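Local coordinates for possible adenyl cyclase-associated protein (Cryptosporidium parvum, PDB 2B0R) that probably binds and sequesters monomeric actin, as a member of the cyclase-associated protein family, at residues D50-E55 with I64-G69; L164-G167 with D172-E175. One frame throughout, in Å; residues are numbered along the deposited sequence.

In the fold
Both contacts belong to the beta-helical body of the chain, in which two seven-strand sheets are built up in sequence order. Contact 1 comes first along the chain, near one end. It spans from strand 51-55 in one sheet to strand 64-66, which within this chain is the outermost strand of the other. Contact 2 follows at the far end. There strand 161-166 pairs with strand 173-177, the outermost strand on the other side of the sheet that begins with 64-66. The centres lie 28 Å apart and the nearest atoms about 18 Å, so the two do not touch. One joins the sheets across the interior; the other closes a sheet edge with a hairpin.

Contact 1 (D50-E55 with I64-G69); sequences DTYLVE and ITLSEG
Tyr52 reaches from strand 51-55 across to the 64-69 segment, and every close side-chain contact here is made by it. No backbone pairing is involved: the nearest CA atoms, those of Tyr52 and Gly69, are 8.5 Å apart.

The apolar part is made by Leu66. Its CD2 lies over one face of the tyrosine ring in a CH-pi contact, 4.1 Å from the ring centroid and 26° off the ring normal. The same methyl comes within 3.7 Å of Tyr52 CG. The other methyl, Leu66 CD1, packs on the neighbouring ring atom Tyr52 CD2 at 3.8 Å. Leu66 CG is anti to the backbone N (chi1 -171°), which sends both methyls out toward the ring.

The polar part is a single hydrogen bond. Tyr52 OH donates to Glu68 OE2 at 2.6 Å. The acceptor uses its anti lone pair and sits at the ring edge, in the ring plane. The carboxylate itself is perpendicular to the ring. Glu68 CG stands between its own backbone N and carbonyl carbon (chi1 66°), and the chain runs on extended to bring OE2 to the hydroxyl.

The backbone adds one van der Waals contact, Gly69 CA to Tyr52 OH at 3.8 Å.

Nearby, Val45 of strand 44-48 also touches Leu66. Strand 51-55 pairs with 74-81, while 64-66 belongs to the other sheet. The Glu68 bond closes the contact on the exposed loop side. The packing of Tyr52 on Leu66, inward side chains between facing sheets, is characteristic of a beta-helix, here near its N-terminal end.

Contact 2 (L164-G167 with D172-E175); sequences LFPG and DWKE
Strands 164-166 and 173-175 run antiparallel, their axes 4.3 Å apart at closest and their directions 156° apart. Phe165 and Lys174 form the hydrogen-bonded pair: Phe165 N donates to Lys174 O at 2.9 Å, and Lys174 N to Phe165 O at 2.8 Å. Both bonds lie in the carbonyl planes. Toward the turn, Gly167 N donates to Asp172 O at 2.9 Å, but from above the carbonyl plane. Leu164 with Glu175 and Pro166 with Trp173 are non-hydrogen-bonded pairs.

These two pairs put four side chains on one face of the sheet. With Trp173 CG anti to its own carbonyl carbon (chi1 -65°), the six-membered part of the indole reaches across to the opposite strand, beside Leu164 and Pro166. Its CE3 lies 4.0 Å from Leu164 CB, and its CZ3 is 3.9 Å from Pro166 CG. The indole and the proline ring meet at a slant. Leu164 and Glu175 lie alongside each other and point the same way, with Leu164 CD2 3.7 Å from Glu175 CG. Here the CB and CG of the glutamate pack against the end of the leucine.

Phe165 and Lys174 occupy the other face. Their side chains meet only near the backbone, CB to CB at 4.3 Å. The lysine then runs fully extended away from the phenylalanine strand. Its NZ bonds to Gly191 O of the second subunit, and the Phe165 ring stacks on Tyr186 of that subunit.

The two strands form a beta hairpin at the edge of their sheet, as counted within this chain. Strand 161-166 lies between 173-177 and the parallel strand 140-143, where the ring of Tyr143 meets Trp173 edge-to-face.

Contact 1 (D50-E55 with I64-G69)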
# COMPACT_ATOMS: atom_id res chain seq x y z
N ASP A 50 -3.39 -21.52 23.47
CA ASP A 50 -4.74 -21.44 22.90
C ASP A 50 -4.73 -21.19 21.38
O ASP A 50 -5.78 -20.98 20.79
CB ASP A 50 -5.56 -20.35 23.62
N THR A 51 -3.53 -21.24 20.77
CA THR A 51 -3.32 -21.01 19.32
C THR A 51 -2.93 -22.30 18.54
O THR A 51 -2.10 -23.10 19.00
CB THR A 51 -2.24 -19.89 19.10
OG1 THR A 51 -2.67 -18.69 19.74
CG2 THR A 51 -2.02 -19.59 17.63
N TYR A 52 -3.54 -22.49 17.37
CA TYR A 52 -3.15 -23.54 16.43
C TYR A 52 -2.16 -22.99 15.43
O TYR A 52 -2.52 -22.10 14.66
CB TYR A 52 -4.35 -24.05 15.65
CG TYR A 52 -5.23 -24.90 16.46
CD1 TYR A 52 -6.40 -24.39 17.01
CD2 TYR A 52 -4.91 -26.22 16.70
CE1 TYR A 52 -7.22 -25.16 17.78
CE2 TYR A 52 -5.72 -27.01 17.48
CZ TYR A 52 -6.88 -26.47 18.03
OH TYR A 52 -7.70 -27.26 18.79
N LEU A 53 -0.92 -23.51 15.43
CA LEU A 53 0.06 -23.06 14.46
C LEU A 53 0.00 -24.04 13.32
O LEU A 53 0.11 -25.25 13.53
CB LEU A 53 1.48 -22.99 15.03
CG LEU A 53 1.82 -22.50 16.46
CD1 LEU A 53 3.28 -22.94 16.87
CD2 LEU A 53 1.60 -20.99 16.68
N VAL A 54 -0.20 -23.50 12.12
CA VAL A 54 -0.30 -24.26 10.87
C VAL A 54 0.81 -23.70 9.96
O VAL A 54 0.70 -22.60 9.44
CB VAL A 54 -1.72 -24.06 10.26
CG1 VAL A 54 -1.82 -24.62 8.85
CG2 VAL A 54 -2.77 -24.68 11.14
N GLU A 55 1.91 -24.44 9.81
CA GLU A 55 3.13 -23.84 9.23
C GLU A 55 3.84 -24.67 8.20
O GLU A 55 3.79 -25.90 8.24
CB GLU A 55 4.15 -23.56 10.31
CG GLU A 55 3.70 -22.73 11.43
CD GLU A 55 4.88 -22.07 12.09
OE1 GLU A 55 4.81 -20.84 12.33
OE2 GLU A 55 5.90 -22.77 12.35
N ILE A 64 -4.84 -29.20 3.82
CA ILE A 64 -4.63 -29.39 5.25
C ILE A 64 -5.87 -28.92 5.98
O ILE A 64 -6.25 -27.74 5.86
CB ILE A 64 -3.45 -28.62 5.79
CG1 ILE A 64 -2.15 -29.06 5.08
CG2 ILE A 64 -3.39 -28.74 7.33
CD1 ILE A 64 -1.88 -30.61 5.05
N THR A 65 -6.48 -29.83 6.74
CA THR A 65 -7.70 -29.53 7.48
C THR A 65 -7.48 -29.50 8.98
O THR A 65 -6.95 -30.44 9.56
CB THR A 65 -8.86 -30.50 7.13
OG1 THR A 65 -9.30 -30.25 5.80
CG2 THR A 65 -10.05 -30.32 8.05
N LEU A 66 -7.91 -28.41 9.59
CA LEU A 66 -8.01 -28.34 11.03
C LEU A 66 -9.48 -28.52 11.40
O LEU A 66 -10.32 -27.66 11.13
CB LEU A 66 -7.47 -27.01 11.50
CG LEU A 66 -7.30 -26.85 13.00
CD1 LEU A 66 -6.11 -27.64 13.44
CD2 LEU A 66 -7.14 -25.36 13.33
N SER A 67 -9.80 -29.65 12.01
CA SER A 67 -11.19 -30.00 12.26
C SER A 67 -11.62 -29.84 13.72
O SER A 67 -12.77 -30.06 14.07
CB SER A 67 -11.48 -31.41 11.76
OG SER A 67 -10.67 -32.32 12.44
N GLU A 68 -10.69 -29.45 14.56
CA GLU A 68 -10.98 -29.21 15.96
C GLU A 68 -10.82 -27.71 16.28
O GLU A 68 -10.32 -26.93 15.45
CB GLU A 68 -10.07 -30.06 16.84
CG GLU A 68 -8.59 -29.71 16.76
CD GLU A 68 -7.78 -30.45 17.78
OE1 GLU A 68 -7.67 -31.70 17.67
OE2 GLU A 68 -7.25 -29.80 18.71
N GLY A 69 -11.26 -27.31 17.46
CA GLY A 69 -11.14 -25.93 17.90
C GLY A 69 -12.48 -25.33 18.26
O GLY A 69 -13.54 -25.85 17.88

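Contact 2 (L164-G167 with D172-E175)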
# COMPACT_ATOMS: atom_id res chain seq x y z
N LEU A 164 -15.81 -10.64 -3.27
CA LEU A 164 -16.75 -11.38 -4.09
C LEU A 164 -17.92 -11.91 -3.28
O LEU A 164 -17.75 -12.53 -2.20
CB LEU A 164 -16.05 -12.50 -4.84
CG LEU A 164 -14.76 -12.18 -5.57
CD1 LEU A 164 -13.60 -12.67 -4.71
CD2 LEU A 164 -14.74 -12.86 -6.94
N PHE A 165 -19.10 -11.66 -3.83
CA PHE A 165 -20.38 -11.92 -3.19
C PHE A 165 -21.14 -12.95 -3.99
O PHE A 165 -21.22 -12.83 -5.22
CB PHE A 165 -21.18 -10.62 -3.06
CG PHE A 165 -20.43 -9.56 -2.34
CD1 PHE A 165 -19.84 -8.51 -3.03
CD2 PHE A 165 -20.26 -9.62 -0.96
CE1 PHE A 165 -19.11 -7.52 -2.36
CE2 PHE A 165 -19.52 -8.64 -0.28
CZ PHE A 165 -18.95 -7.59 -0.99
N PRO A 166 -21.75 -13.94 -3.31
CA PRO A 166 -22.36 -15.07 -4.01
C PRO A 166 -23.59 -14.56 -4.71
O PRO A 166 -24.40 -13.82 -4.10
CB PRO A 166 -22.75 -16.04 -2.88
CG PRO A 166 -22.14 -15.48 -1.60
CD PRO A 166 -21.96 -14.01 -1.85
N GLY A 167 -23.71 -14.90 -5.98
CA GLY A 167 -24.83 -14.43 -6.77
C GLY A 167 -26.01 -15.33 -6.51
O GLY A 167 -25.98 -16.16 -5.61
N ASP A 172 -21.73 -18.29 -9.28
CA ASP A 172 -21.76 -16.87 -9.62
C ASP A 172 -21.20 -16.05 -8.46
O ASP A 172 -21.50 -16.31 -7.26
CB ASP A 172 -23.18 -16.37 -9.93
CG ASP A 172 -23.78 -16.97 -11.21
OD1 ASP A 172 -23.04 -17.52 -12.08
OD2 ASP A 172 -25.01 -16.88 -11.34
N TRP A 173 -20.39 -15.07 -8.83
CA TRP A 173 -19.75 -14.19 -7.91
C TRP A 173 -19.82 -12.80 -8.48
O TRP A 173 -19.43 -12.58 -9.64
CB TRP A 173 -18.31 -14.60 -7.75
CG TRP A 173 -18.16 -15.93 -7.13
CD1 TRP A 173 -17.86 -17.09 -7.76
CD2 TRP A 173 -18.32 -16.25 -5.74
NE1 TRP A 173 -17.81 -18.13 -6.85
CE2 TRP A 173 -18.09 -17.64 -5.60
CE3 TRP A 173 -18.62 -15.49 -4.59
CZ2 TRP A 173 -18.17 -18.29 -4.37
CZ3 TRP A 173 -18.70 -16.14 -3.36
CH2 TRP A 173 -18.47 -17.53 -3.26
N LYS A 174 -20.33 -11.87 -7.68
CA LYS A 174 -20.18 -10.47 -7.99
C LYS A 174 -18.77 -10.11 -7.51
O LYS A 174 -18.48 -10.27 -6.33
CB LYS A 174 -21.25 -9.65 -7.27
CG LYS A 174 -21.46 -8.26 -7.87
CD LYS A 174 -22.47 -7.40 -7.08
CE LYS A 174 -22.67 -6.02 -7.78
NZ LYS A 174 -23.68 -5.11 -7.10
N GLU A 175 -17.91 -9.67 -8.42
CA GLU A 175 -16.54 -9.23 -8.10
C GLU A 175 -16.42 -7.70 -8.01
O GLU A 175 -16.71 -6.99 -8.98
CB GLU A 175 -15.55 -9.75 -9.15
CG GLU A 175 -14.12 -9.72 -8.70
CD GLU A 175 -13.16 -10.12 -9.77
OE1 GLU A 175 -12.75 -11.30 -9.79
OE2 GLU A 175 -12.80 -9.27 -10.59